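Local coordinates for protein leucyl-trna synthetase (Plasmodium knowlesi, PDB 5FOF) that is the editing domain of a cytosolic leucyl-tRNA synthetase, which probably hydrolyses tRNA(Leu) charged with the wrong amino acid, at residues L241-E244 and F245-E249. Residues are numbered along the deposited sequence; the frame is centred on the assembly and turned at random.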
loop_
_atom_site.group_PDB
_atom_site.type_symbol
_atom_site.label_atom_id
_atom_site.label_comp_id
_atom_site.label_asym_id
_atom_site.label_seq_id
_atom_site.Cartn_x
_atom_site.Cartn_y
_atom_site.Cartn_z
ATOM N N LEU A 241 8.189 15.045 -9.092
ATOM C CA LEU A 241 8.365 15.350 -7.666
ATOM C C LEU A 241 8.992 16.727 -7.471
ATOM O O LEU A 241 9.738 17.207 -8.333
ATOM C CB LEU A 241 9.258 14.305 -7.012
ATOM C CG LEU A 241 8.742 12.865 -6.973
ATOM C CD1 LEU A 241 9.844 11.916 -6.511
ATOM C CD2 LEU A 241 7.525 12.744 -6.072
ATOM N N LYS A 242 8.684 17.352 -6.337
ATOM C CA LYS A 242 9.230 18.669 -5.972
ATOM C C LYS A 242 9.956 18.531 -4.640
ATOM O O LYS A 242 9.480 17.812 -3.763
ATOM C CB LYS A 242 8.106 19.717 -5.842
ATOM C CG LYS A 242 7.194 19.887 -7.067
ATOM C CD LYS A 242 7.422 21.178 -7.857
ATOM C CE LYS A 242 8.722 21.164 -8.664
ATOM N NZ LYS A 242 8.986 22.452 -9.374
ATOM N N ASP A 243 11.087 19.220 -4.493
ATOM C CA ASP A 243 11.861 19.294 -3.228
ATOM C C ASP A 243 11.004 19.430 -1.958
ATOM O O ASP A 243 11.245 18.757 -0.943
ATOM C CB ASP A 243 12.822 20.490 -3.287
ATOM C CG ASP A 243 13.650 20.647 -2.019
ATOM O OD1 ASP A 243 14.744 20.055 -1.973
ATOM O OD2 ASP A 243 13.222 21.370 -1.080
ATOM N N GLU A 244 10.027 20.334 -2.033
ATOM C CA GLU A 244 9.115 20.620 -0.922
ATOM C C GLU A 244 8.216 19.462 -0.523
ATOM O O GLU A 244 7.756 19.431 0.596
ATOM C CB GLU A 244 8.246 21.855 -1.207
ATOM C CG GLU A 244 7.429 21.816 -2.503
ATOM C CD GLU A 244 8.003 22.678 -3.631
ATOM O OE1 GLU A 244 9.253 22.825 -3.723
ATOM O OE2 GLU A 244 7.192 23.203 -4.435
ATOM N N PHE A 245 7.960 18.522 -1.425
ATOM C CA PHE A 245 7.143 17.344 -1.105
ATOM C C PHE A 245 7.883 16.215 -0.374
ATOM O O PHE A 245 7.262 15.219 -0.014
ATOM C CB PHE A 245 6.524 16.765 -2.378
ATOM C CG PHE A 245 5.629 17.719 -3.139
ATOM C CD1 PHE A 245 5.072 18.868 -2.545
ATOM C CD2 PHE A 245 5.296 17.427 -4.470
ATOM C CE1 PHE A 245 4.243 19.711 -3.276
ATOM C CE2 PHE A 245 4.465 18.267 -5.201
ATOM C CZ PHE A 245 3.938 19.410 -4.604
ATOM N N LEU A 246 9.180 16.380 -0.129
ATOM C CA LEU A 246 10.049 15.279 0.256
ATOM C C LEU A 246 10.532 15.398 1.677
ATOM O O LEU A 246 11.566 14.809 2.012
ATOM C CB LEU A 246 11.282 15.252 -0.643
ATOM C CG LEU A 246 10.989 15.224 -2.129
ATOM C CD1 LEU A 246 12.282 15.404 -2.914
ATOM C CD2 LEU A 246 10.276 13.931 -2.504
ATOM N N HIS A 247 9.821 16.143 2.524
ATOM C CA HIS A 247 10.296 16.333 3.897
ATOM C C HIS A 247 9.221 16.165 4.969
ATOM O O HIS A 247 9.378 16.664 6.086
ATOM C CB HIS A 247 11.038 17.669 3.992
ATOM C CG HIS A 247 12.249 17.728 3.115
ATOM N ND1 HIS A 247 12.195 18.153 1.802
ATOM C CD2 HIS A 247 13.540 17.388 3.348
ATOM C CE1 HIS A 247 13.406 18.093 1.273
ATOM N NE2 HIS A 247 14.241 17.632 2.190
ATOM N N ASN A 248 8.188 15.386 4.656
ATOM C CA ASN A 248 7.111 15.129 5.607
ATOM C C ASN A 248 7.609 14.385 6.842
ATOM O O ASN A 248 8.448 13.473 6.743
ATOM C CB ASN A 248 5.990 14.304 4.985
ATOM C CG ASN A 248 5.406 14.947 3.748
ATOM O OD1 ASN A 248 5.582 16.148 3.520
ATOM N ND2 ASN A 248 4.716 14.140 2.927
ATOM N N GLU A 249 7.084 14.815 7.995
ATOM C CA GLU A 249 7.276 14.156 9.287
ATOM C C GLU A 249 6.560 12.814 9.234
ATOM O O GLU A 249 5.569 12.670 8.527
ATOM C CB GLU A 249 6.664 15.012 10.427
ATOM C CG GLU A 249 6.990 14.552 11.864
ATOM C CD GLU A 249 5.807 14.558 12.858
ATOM O OE1 GLU A 249 4.739 15.144 12.563
ATOM O OE2 GLU A 249 5.947 13.971 13.962
#
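The side chains of K242, just before a short 3-10 turn, and F245, within it, run alongside each other in one direction. F245 CB meets K242 O at 3.4 Å, and CG still lies near that oxygen. Further out, CD2 and CE2 run beneath the lysine, whose CB sits 4.0 Å from the ring centroid in a CH-pi contact over one face, displaced toward the rim. The lysine CG touches CE2 at 3.7 Å and reaches CZ more loosely; beyond it the chain bends and carries the ammonium away. CD1 and CE1, at the opposite rim, meet E244 CG, which comes in obliquely from the lysine's side, 3.8 Å from CD1. Chi1 of -60° sets the ring beside its own backbone N, and that N donates to K242 O (2.9 Å). D243 O takes two donors: L246 N at 3.3 Å and, weakly, H247 ND1 at 3.0 Å, the oxygen lying in the imidazole plane at its edge. L246 CG packs on K242 O. This surface turn lies between helix 232-238 and strand 254-255; the buried L246 packs on I228 of helix 219-230 and L197 of strand 194-198, while the F245 ring stacks with Y195 of that same strand.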